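Local coordinates for axin interactor, dorsalization-associated protein (Danio rerio, PDB 2QZQ) that acts as a ventralizing factor in the embryo, binding axin and disrupting its homodimers so that axin-mediated JNK activation is inhibited, at residues Leu18-Ile23 / Phe67-Glu72; Ile86-Lys91 / Cys104-Glu109; Ile118-Tyr123 / Leu144-Thr149. All blocks are in the same frame, centred on the assembly; numbering follows the deposited sequence.

Contact 1: Leu18-Ile23 / Phe67-Glu72; sequences LTIEKI and FSVDVE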
loop_
_atom_site.group_PDB
_atom_site.type_symbol
_atom_site.label_atom_id
_atom_site.label_comp_id
_atom_site.label_asym_id
_atom_site.label_seq_id
_atom_site.Cartn_x
_atom_site.Cartn_y
_atom_site.Cartn_z
ATOM N N LEU A 18 -3.378 -2.408 8.396
ATOM C CA LEU A 18 -4.067 -1.892 7.212
ATOM C C LEU A 18 -4.632 -3.046 6.422
ATOM O O LEU A 18 -3.865 -3.914 5.948
ATOM C CB LEU A 18 -3.115 -1.071 6.345
ATOM C CG LEU A 18 -2.528 0.171 7.006
ATOM C CD1 LEU A 18 -1.389 0.760 6.176
ATOM C CD2 LEU A 18 -3.618 1.188 7.303
ATOM N N THR A 19 -5.960 -3.087 6.308
ATOM C CA THR A 19 -6.618 -4.079 5.483
ATOM C C THR A 19 -6.657 -3.521 4.077
ATOM O O THR A 19 -7.222 -2.467 3.844
ATOM C CB THR A 19 -8.077 -4.320 5.951
ATOM O OG1 THR A 19 -8.068 -4.689 7.338
ATOM C CG2 THR A 19 -8.768 -5.423 5.121
ATOM N N ILE A 20 -6.060 -4.231 3.136
ATOM C CA ILE A 20 -6.149 -3.814 1.747
ATOM C C ILE A 20 -7.367 -4.526 1.224
ATOM O O ILE A 20 -7.379 -5.766 1.081
ATOM C CB ILE A 20 -4.891 -4.210 0.928
ATOM C CG1 ILE A 20 -3.616 -3.580 1.514
ATOM C CG2 ILE A 20 -5.093 -3.890 -0.558
ATOM C CD1 ILE A 20 -2.318 -4.130 0.891
ATOM N N GLU A 21 -8.411 -3.743 0.967
ATOM C CA GLU A 21 -9.681 -4.304 0.542
ATOM C C GLU A 21 -9.635 -4.574 -0.941
ATOM O O GLU A 21 -9.769 -5.704 -1.370
ATOM C CB GLU A 21 -10.840 -3.376 0.915
ATOM C CG GLU A 21 -10.882 -3.151 2.440
ATOM C CD GLU A 21 -11.991 -2.214 2.917
ATOM O OE1 GLU A 21 -12.494 -1.401 2.121
ATOM O OE2 GLU A 21 -12.342 -2.297 4.117
ATOM N N LYS A 22 -9.440 -3.520 -1.723
ATOM C CA LYS A 22 -9.447 -3.658 -3.169
ATOM C C LYS A 22 -8.747 -2.449 -3.771
ATOM O O LYS A 22 -8.542 -1.449 -3.087
ATOM C CB LYS A 22 -10.871 -3.772 -3.692
ATOM C CG LYS A 22 -11.679 -2.493 -3.641
ATOM C CD LYS A 22 -13.133 -2.750 -3.964
ATOM C CE LYS A 22 -13.963 -1.509 -3.646
ATOM N NZ LYS A 22 -15.379 -1.674 -4.062
ATOM N N ILE A 23 -8.378 -2.569 -5.042
ATOM C CA ILE A 23 -7.833 -1.450 -5.780
ATOM C C ILE A 23 -8.597 -1.300 -7.093
ATOM O O ILE A 23 -8.798 -2.281 -7.834
ATOM C CB ILE A 23 -6.285 -1.555 -5.980
ATOM C CG1 ILE A 23 -5.730 -0.271 -6.644
ATOM C CG2 ILE A 23 -5.884 -2.788 -6.776
ATOM C CD1 ILE A 23 -4.180 -0.290 -6.778
ATOM N N PHE A 67 -8.331 -7.838 -2.732
ATOM C CA PHE A 67 -7.227 -8.381 -1.967
ATOM C C PHE A 67 -7.719 -8.990 -0.660
ATOM O O PHE A 67 -7.408 -10.163 -0.363
ATOM C CB PHE A 67 -6.193 -7.282 -1.642
ATOM C CG PHE A 67 -5.226 -7.002 -2.768
ATOM C CD1 PHE A 67 -3.967 -7.608 -2.799
ATOM C CD2 PHE A 67 -5.596 -6.165 -3.826
ATOM C CE1 PHE A 67 -3.084 -7.355 -3.864
ATOM C CE2 PHE A 67 -4.728 -5.916 -4.900
ATOM C CZ PHE A 67 -3.468 -6.510 -4.922
ATOM N N SER A 68 -8.482 -8.187 0.103
ATOM C CA SER A 68 -8.992 -8.571 1.427
ATOM C C SER A 68 -7.903 -9.222 2.263
ATOM O O SER A 68 -8.036 -10.369 2.685
ATOM C CB SER A 68 -10.194 -9.515 1.297
ATOM O OG SER A 68 -11.174 -8.980 0.430
ATOM N N VAL A 69 -6.820 -8.487 2.485
ATOM C CA VAL A 69 -5.695 -8.978 3.252
ATOM C C VAL A 69 -5.206 -7.916 4.235
ATOM O O VAL A 69 -5.169 -6.724 3.904
ATOM C CB VAL A 69 -4.552 -9.455 2.319
ATOM C CG1 VAL A 69 -3.883 -8.271 1.586
ATOM C CG2 VAL A 69 -3.533 -10.292 3.093
ATOM N N ASP A 70 -4.841 -8.350 5.445
ATOM C CA ASP A 70 -4.297 -7.447 6.467
ATOM C C ASP A 70 -2.791 -7.328 6.350
ATOM O O ASP A 70 -2.083 -8.330 6.208
ATOM C CB ASP A 70 -4.632 -7.927 7.886
ATOM C CG ASP A 70 -6.101 -7.842 8.215
ATOM O OD1 ASP A 70 -6.895 -7.211 7.460
ATOM O OD2 ASP A 70 -6.463 -8.423 9.271
ATOM N N VAL A 71 -2.298 -6.101 6.392
ATOM C CA VAL A 71 -0.872 -5.858 6.449
ATOM C C VAL A 71 -0.544 -5.226 7.808
ATOM O O VAL A 71 -1.123 -4.204 8.174
ATOM C CB VAL A 71 -0.385 -4.960 5.267
ATOM C CG1 VAL A 71 1.105 -4.694 5.354
ATOM C CG2 VAL A 71 -0.741 -5.628 3.918
ATOM N N GLU A 72 0.408 -5.830 8.519
ATOM C CA GLU A 72 0.837 -5.362 9.835
ATOM C C GLU A 72 2.023 -4.432 9.717
ATOM O O GLU A 72 3.105 -4.828 9.266
ATOM C CB GLU A 72 1.158 -6.561 10.770
ATOM C CG GLU A 72 0.039 -7.636 10.816
ATOM C CD GLU A 72 -1.252 -7.180 11.509
ATOM O OE1 GLU A 72 -1.262 -6.135 12.212
ATOM O OE2 GLU A 72 -2.270 -7.880 11.360
#
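T19 and D70 lie side by side, and T19 OG1 donates a 2.8 Å hydrogen bond to D70 OD1. The hydroxyl comes from above, 42° out of the carboxylate plane. T19 chi1 of -56° sets OG1 anti to the carbonyl carbon, beside its own backbone N. A short polar pair suits this non-hydrogen-bonded position, where the CA atoms of T19 and D70 are 4.2 Å apart. L18, I20, V69 and V71 form the other, apolar face. There the side chains of I20 and V71 cross, CD1 of I20 lying 3.7 Å from CG2 of V71, while I20 CG2 lies 3.7 Å from F67 CB. The F67 side chain lies beside I20, and its ring meets I23 CG2 near its plane, at CE2. These are adjacent antiparallel strands of the C-terminal C2 domain of the protein, their pairing interrupted by a G1 beta bulge in which S68 and V69 both face I20. S68 takes the bulge's positive phi (45°) and, being exposed, can bond through OG to R59. E21 O accepts from F67 N and S68 N, which approach from one face of its carbonyl plane. I36 and V38 of strand 34-41 cover the apolar face from across the sandwich.

Contact 2: Ile86-Lys91 / Cys104-Glu109; sequences IFFEFK and CFAFME
F107 CB sits 3.8 Å above the plane of the F87 ring, over its centre, in a CH-pi contact. The F87 and F107 rings themselves are slid apart, with planes 29° from parallel and centroids 5.6 Å apart, so they barely overlap. F107 carries CG between its backbone N and carbonyl carbon (chi1 62°), and its ring leads away from F87, so that CB rather than the ring covers the F87 face. F105 approaches F87 differently: its CD2 comes to the edge of the F87 ring, 3.9 Å from CE1. On the opposite face F88, A106 and M108 meet. M108, a selenomethionine, brings CG to the edge of the F88 ring, in its plane and 3.9 Å from CE2. The small side chain of A106, paired directly with F88, lets the large ring pass beside it. Farther along, C104 SG lies 3.9 Å from F90 CB and stands obliquely to the F90 ring, a sulfur-aromatic contact in which a compact, polarisable thiol fits a buried site.

The two strands form a beta hairpin of the C2-type sandwich, in unbroken antiparallel register from I86-M108 to F90-C104. Five backbone hydrogen bonds hold it, among them A106 N to F88 O at 2.8 Å. Between the bonded pairs, F107 CA approaches I86 O at 3.0 Å as a CA-H...O contact.

The second shell differs on the two faces. L144 and L146 of strand 144-151 and L18 of strand 15-24 pack on F88, filling the interior with branched aliphatic groups. On the other face F129 meets F87 edge-to-face and R131 touches both F87 and F107. E89, whose CG packs against F105 CB, is buried, but its OE2 receives a hydrogen bond from T127 OG1.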
loop_
_atom_site.group_PDB
_atom_site.type_symbol
_atom_site.label_atom_id
_atom_site.label_comp_id
_atom_site.label_asym_id
_atom_site.label_seq_id
_atom_site.Cartn_x
_atom_site.Cartn_y
_atom_site.Cartn_z
ATOM N N ILE A 86 3.575 5.711 4.564
ATOM C CA ILE A 86 3.363 4.325 4.168
ATOM C C ILE A 86 3.018 4.315 2.660
ATOM O O ILE A 86 2.063 4.983 2.226
ATOM C CB ILE A 86 2.211 3.680 4.980
ATOM C CG1 ILE A 86 2.393 3.928 6.500
ATOM C CG2 ILE A 86 2.118 2.154 4.726
ATOM C CD1 ILE A 86 1.229 3.403 7.322
ATOM N N PHE A 87 3.777 3.534 1.895
ATOM C CA PHE A 87 3.579 3.388 0.447
ATOM C C PHE A 87 2.936 2.062 0.101
ATOM O O PHE A 87 3.174 1.066 0.769
ATOM C CB PHE A 87 4.937 3.455 -0.252
ATOM C CG PHE A 87 5.422 4.842 -0.456
ATOM C CD1 PHE A 87 5.210 5.480 -1.667
ATOM C CD2 PHE A 87 6.077 5.521 0.567
ATOM C CE1 PHE A 87 5.654 6.836 -1.853
ATOM C CE2 PHE A 87 6.512 6.841 0.394
ATOM C CZ PHE A 87 6.295 7.490 -0.821
ATOM N N PHE A 88 2.114 2.068 -0.953
ATOM C CA PHE A 88 1.452 0.898 -1.475
ATOM C C PHE A 88 1.752 0.955 -2.957
ATOM O O PHE A 88 1.328 1.903 -3.619
ATOM C CB PHE A 88 -0.069 0.975 -1.261
ATOM C CG PHE A 88 -0.444 1.267 0.158
ATOM C CD1 PHE A 88 -0.718 0.241 1.042
ATOM C CD2 PHE A 88 -0.438 2.583 0.626
ATOM C CE1 PHE A 88 -1.026 0.522 2.394
ATOM C CE2 PHE A 88 -0.748 2.859 1.945
ATOM C CZ PHE A 88 -1.018 1.830 2.831
ATOM N N GLU A 89 2.556 0.006 -3.428
ATOM C CA GLU A 89 2.945 -0.061 -4.851
ATOM C C GLU A 89 2.261 -1.263 -5.458
ATOM O O GLU A 89 2.460 -2.365 -4.984
ATOM C CB GLU A 89 4.445 -0.239 -4.994
ATOM C CG GLU A 89 5.265 0.960 -4.532
ATOM C CD GLU A 89 6.743 0.687 -4.653
ATOM O OE1 GLU A 89 7.282 -0.026 -3.776
ATOM O OE2 GLU A 89 7.342 1.166 -5.630
ATOM N N PHE A 90 1.469 -1.027 -6.500
ATOM C CA PHE A 90 0.759 -2.078 -7.191
ATOM C C PHE A 90 1.662 -2.607 -8.297
ATOM O O PHE A 90 2.122 -1.852 -9.156
ATOM C CB PHE A 90 -0.540 -1.554 -7.764
ATOM C CG PHE A 90 -1.306 -2.575 -8.568
ATOM C CD1 PHE A 90 -2.253 -3.372 -7.966
ATOM C CD2 PHE A 90 -1.048 -2.732 -9.939
ATOM C CE1 PHE A 90 -2.958 -4.321 -8.730
ATOM C CE2 PHE A 90 -1.724 -3.650 -10.691
ATOM C CZ PHE A 90 -2.696 -4.452 -10.088
ATOM N N LYS A 91 1.938 -3.912 -8.223
ATOM C CA LYS A 91 2.852 -4.571 -9.151
ATOM C C LYS A 91 2.148 -5.700 -9.880
ATOM O O LYS A 91 1.212 -6.308 -9.357
ATOM C CB LYS A 91 4.047 -5.094 -8.378
ATOM C CG LYS A 91 4.945 -3.946 -7.812
ATOM C CD LYS A 91 6.101 -4.491 -7.037
ATOM C CE LYS A 91 6.867 -3.401 -6.327
ATOM N NZ LYS A 91 7.895 -4.019 -5.429
ATOM N N CYS A 104 1.753 1.636 -10.464
ATOM C CA CYS A 104 1.308 2.862 -9.797
ATOM C C CYS A 104 1.503 2.691 -8.309
ATOM O O CYS A 104 1.810 1.595 -7.834
ATOM C CB CYS A 104 -0.167 3.132 -10.139
ATOM S SG CYS A 104 -1.293 1.739 -9.704
ATOM N N PHE A 105 1.357 3.789 -7.573
ATOM C CA PHE A 105 1.514 3.754 -6.133
ATOM C C PHE A 105 0.561 4.727 -5.421
ATOM O O PHE A 105 0.008 5.674 -6.011
ATOM C CB PHE A 105 2.962 4.047 -5.737
ATOM C CG PHE A 105 3.396 5.485 -6.018
ATOM C CD1 PHE A 105 3.772 5.877 -7.295
ATOM C CD2 PHE A 105 3.402 6.430 -4.998
ATOM C CE1 PHE A 105 4.182 7.186 -7.551
ATOM C CE2 PHE A 105 3.811 7.762 -5.231
ATOM C CZ PHE A 105 4.192 8.144 -6.504
ATOM N N ALA A 106 0.372 4.462 -4.140
ATOM C CA ALA A 106 -0.413 5.326 -3.261
ATOM C C ALA A 106 0.449 5.478 -2.037
ATOM O O ALA A 106 1.278 4.616 -1.735
ATOM C CB ALA A 106 -1.745 4.651 -2.886
ATOM N N PHE A 107 0.244 6.557 -1.292
ATOM C CA PHE A 107 0.926 6.661 -0.029
ATOM C C PHE A 107 0.028 7.353 0.962
ATOM O O PHE A 107 -0.959 7.992 0.582
ATOM C CB PHE A 107 2.249 7.422 -0.184
ATOM C CG PHE A 107 2.080 8.845 -0.648
ATOM C CD1 PHE A 107 1.913 9.141 -1.989
ATOM C CD2 PHE A 107 2.074 9.894 0.280
ATOM C CE1 PHE A 107 1.793 10.472 -2.427
ATOM C CE2 PHE A 107 1.915 11.198 -0.133
ATOM C CZ PHE A 107 1.787 11.506 -1.469
HETATM N N MSE A 108 0.374 7.210 2.235
HETATM C CA MSE A 108 -0.291 7.974 3.277
HETATM C C MSE A 108 0.702 8.504 4.289
HETATM O O MSE A 108 1.577 7.767 4.747
HETATM C CB MSE A 108 -1.435 7.195 3.939
HETATM C CG MSE A 108 -1.133 5.795 4.428
HETATM SE SE MSE A 108 -2.813 5.037 5.244
HETATM C CE MSE A 108 -2.560 5.584 6.838
ATOM N N GLU A 109 0.562 9.795 4.602
ATOM C CA GLU A 109 1.356 10.461 5.632
ATOM C C GLU A 109 0.891 10.065 7.039
ATOM O O GLU A 109 -0.201 9.531 7.219
ATOM C CB GLU A 109 1.317 11.993 5.464
ATOM C CG GLU A 109 1.814 12.571 4.098
ATOM C CD GLU A 109 3.336 12.445 3.839
ATOM O OE1 GLU A 109 4.119 12.117 4.756
ATOM O OE2 GLU A 109 3.771 12.684 2.686
#

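Contact 3: Ile118-Tyr123 / Leu144-Thr149; sequences IVIELY and LHLNQT
I118 and L146 run side by side on the inner face, I118 CG2 lying 3.8 Å from L146 CB. With I118 CG1 anti to the backbone N (chi1 -176°), CG2 falls between the N and the carbonyl carbon and also touches Q148 NE2. I120 comes at L146 from another angle, crossing it so that the two CD1 atoms meet at 3.7 Å. Branched aliphatic residues suit this face, where I120, L144 and L146 are buried, because their methyls fill the space between neighbouring strands. Four backbone hydrogen bonds join the pairs I118-L146 and I120-L144; the straightest, from L146 N to I118 O, is 2.9 Å long with an angle of 174° at the hydrogen. Q148 is a buried polar residue, and its amide is used: NE2 donates to E112 O, and OE1 accepts a weak bond from K114 N.

The contact becomes loose where the bridges end after I120-L144; beyond them L122 touches only through CD1, 4.0 Å from L144 N. The other face is more open to solvent, though V119 still presses closely on H145. The two form a non-hydrogen-bonded pair, with V119 CG1 over one face of the imidazole. That methyl comes closest to H145 CD2, at 3.3 Å, and lies 3.7 Å from the ring centroid in a CH-pi contact. Valine can cover part of the ring while remaining exposed, and the flat imidazole face offers the methyl a surface to lie on.

Strand 144-151 lies between strands 116-124 and 15-24 in this C2-type sheet. Along its edge with strand 15-24, the backbone of H145 pairs with both E21 and K22, a classic beta bulge. Across the sandwich, F88 of strand 85-94 packs against L144 and L146.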
loop_
_atom_site.group_PDB
_atom_site.type_symbol
_atom_site.label_atom_id
_atom_site.label_comp_id
_atom_site.label_asym_id
_atom_site.label_seq_id
_atom_site.Cartn_x
_atom_site.Cartn_y
_atom_site.Cartn_z
ATOM N N ILE A 118 -10.614 4.281 4.369
ATOM C CA ILE A 118 -9.990 5.395 3.649
ATOM C C ILE A 118 -9.831 4.987 2.174
ATOM O O ILE A 118 -9.546 3.817 1.879
ATOM C CB ILE A 118 -8.603 5.786 4.270
ATOM C CG1 ILE A 118 -7.991 7.011 3.569
ATOM C CG2 ILE A 118 -7.627 4.590 4.298
ATOM C CD1 ILE A 118 -6.711 7.466 4.219
ATOM N N VAL A 119 -10.051 5.935 1.259
ATOM C CA VAL A 119 -9.691 5.716 -0.139
ATOM C C VAL A 119 -8.515 6.642 -0.490
ATOM O O VAL A 119 -8.426 7.794 -0.015
ATOM C CB VAL A 119 -10.910 5.861 -1.137
ATOM C CG1 VAL A 119 -12.070 4.903 -0.738
ATOM C CG2 VAL A 119 -11.396 7.289 -1.223
ATOM N N ILE A 120 -7.576 6.117 -1.260
ATOM C CA ILE A 120 -6.389 6.865 -1.592
ATOM C C ILE A 120 -6.190 6.748 -3.109
ATOM O O ILE A 120 -6.308 5.654 -3.686
ATOM C CB ILE A 120 -5.118 6.306 -0.915
ATOM C CG1 ILE A 120 -5.262 6.212 0.613
ATOM C CG2 ILE A 120 -3.903 7.174 -1.290
ATOM C CD1 ILE A 120 -4.120 5.439 1.282
ATOM N N GLU A 121 -5.885 7.893 -3.723
ATOM C CA GLU A 121 -5.642 7.984 -5.170
ATOM C C GLU A 121 -4.305 7.361 -5.598
ATOM O O GLU A 121 -3.341 7.266 -4.801
ATOM C CB GLU A 121 -5.718 9.460 -5.628
ATOM C CG GLU A 121 -4.476 10.316 -5.267
ATOM C CD GLU A 121 -4.511 10.902 -3.849
ATOM O OE1 GLU A 121 -5.283 10.422 -2.995
ATOM O OE2 GLU A 121 -3.719 11.830 -3.580
ATOM N N LEU A 122 -4.240 6.968 -6.869
ATOM C CA LEU A 122 -3.039 6.335 -7.411
ATOM C C LEU A 122 -2.250 7.300 -8.292
ATOM O O LEU A 122 -2.832 8.047 -9.085
ATOM C CB LEU A 122 -3.385 5.077 -8.224
ATOM C CG LEU A 122 -3.989 4.144 -7.141
ATOM C CD1 LEU A 122 -5.200 3.395 -7.557
ATOM C CD2 LEU A 122 -2.950 3.330 -6.415
ATOM N N TYR A 123 -0.935 7.200 -8.175
ATOM C CA TYR A 123 -0.013 7.981 -8.974
ATOM C C TYR A 123 0.782 7.056 -9.864
ATOM O O TYR A 123 1.055 5.932 -9.482
ATOM C CB TYR A 123 0.910 8.782 -8.050
ATOM C CG TYR A 123 0.117 9.846 -7.318
ATOM C CD1 TYR A 123 -0.365 10.961 -8.005
ATOM C CD2 TYR A 123 -0.215 9.702 -5.972
ATOM C CE1 TYR A 123 -1.133 11.928 -7.384
ATOM C CE2 TYR A 123 -0.994 10.665 -5.327
ATOM C CZ TYR A 123 -1.456 11.769 -6.049
ATOM O OH TYR A 123 -2.195 12.743 -5.412
ATOM N N LEU A 144 -7.437 3.084 -4.272
ATOM C CA LEU A 144 -7.081 2.027 -3.327
ATOM C C LEU A 144 -7.971 2.175 -2.084
ATOM O O LEU A 144 -8.002 3.240 -1.465
ATOM C CB LEU A 144 -5.600 2.135 -2.946
ATOM C CG LEU A 144 -5.051 1.148 -1.917
ATOM C CD1 LEU A 144 -5.046 -0.315 -2.459
ATOM C CD2 LEU A 144 -3.668 1.586 -1.447
ATOM N N HIS A 145 -8.679 1.100 -1.727
ATOM C CA HIS A 145 -9.605 1.110 -0.577
ATOM C C HIS A 145 -8.972 0.329 0.539
ATOM O O HIS A 145 -8.660 -0.864 0.363
ATOM C CB HIS A 145 -10.909 0.417 -0.931
ATOM C CG HIS A 145 -11.782 1.192 -1.863
ATOM N ND1 HIS A 145 -11.490 1.362 -3.200
ATOM C CD2 HIS A 145 -12.958 1.823 -1.655
ATOM C CE1 HIS A 145 -12.446 2.073 -3.775
ATOM N NE2 HIS A 145 -13.350 2.357 -2.857
ATOM N N LEU A 146 -8.747 1.010 1.669
ATOM C CA LEU A 146 -8.177 0.411 2.874
ATOM C C LEU A 146 -9.115 0.538 4.075
ATOM O O LEU A 146 -10.019 1.394 4.090
ATOM C CB LEU A 146 -6.840 1.071 3.266
ATOM C CG LEU A 146 -5.749 1.288 2.210
ATOM C CD1 LEU A 146 -4.612 2.137 2.779
ATOM C CD2 LEU A 146 -5.264 -0.059 1.709
ATOM N N ASN A 147 -8.888 -0.323 5.062
ATOM C CA ASN A 147 -9.473 -0.141 6.410
ATOM C C ASN A 147 -8.343 -0.114 7.413
ATOM O O ASN A 147 -7.475 -0.999 7.396
ATOM C CB ASN A 147 -10.496 -1.240 6.753
ATOM C CG ASN A 147 -11.293 -0.927 8.022
ATOM O OD1 ASN A 147 -11.810 0.157 8.168
ATOM N ND2 ASN A 147 -11.368 -1.881 8.940
ATOM N N GLN A 148 -8.327 0.920 8.267
ATOM C CA GLN A 148 -7.298 1.060 9.303
ATOM C C GLN A 148 -7.849 0.625 10.663
ATOM O O GLN A 148 -8.966 0.997 11.035
ATOM C CB GLN A 148 -6.790 2.509 9.430
ATOM C CG GLN A 148 -6.579 3.240 8.117
ATOM C CD GLN A 148 -5.729 4.476 8.283
ATOM O OE1 GLN A 148 -4.721 4.460 8.997
ATOM N NE2 GLN A 148 -6.126 5.566 7.623
ATOM N N THR A 149 -7.068 -0.181 11.371
ATOM C CA THR A 149 -7.391 -0.587 12.736
ATOM C C THR A 149 -6.189 -0.276 13.593
ATOM O O THR A 149 -5.059 -0.714 13.307
ATOM C CB THR A 149 -7.695 -2.094 12.878
ATOM O OG1 THR A 149 -8.638 -2.494 11.883
ATOM C CG2 THR A 149 -8.265 -2.396 14.280
#

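In the fold
All three contacts join antiparallel strands of one sandwich, the protein's C-terminal C2 domain. Contact 2 is the most central and almost wholly buried, an aromatic-rich hairpin whose centre is about 4 Å from the chain centre. The centres of contacts 1 and 3 are each about 8 Å from it, contact 3 being mostly buried and contact 1 only partly. Both have an aliphatic inner face and a more polar outer one: a threonine-aspartate bond in contact 1, a valine-imidazole contact in contact 3. They share a border, where strands 15-24 and 144-151 are neighbours. Strands 99-109 and 116-124 likewise connect contacts 2 and 3, through F105 and Y123. Contacts 1 and 2 instead meet by packing, L18 CD1 lying 3.5 Å from F88 CZ.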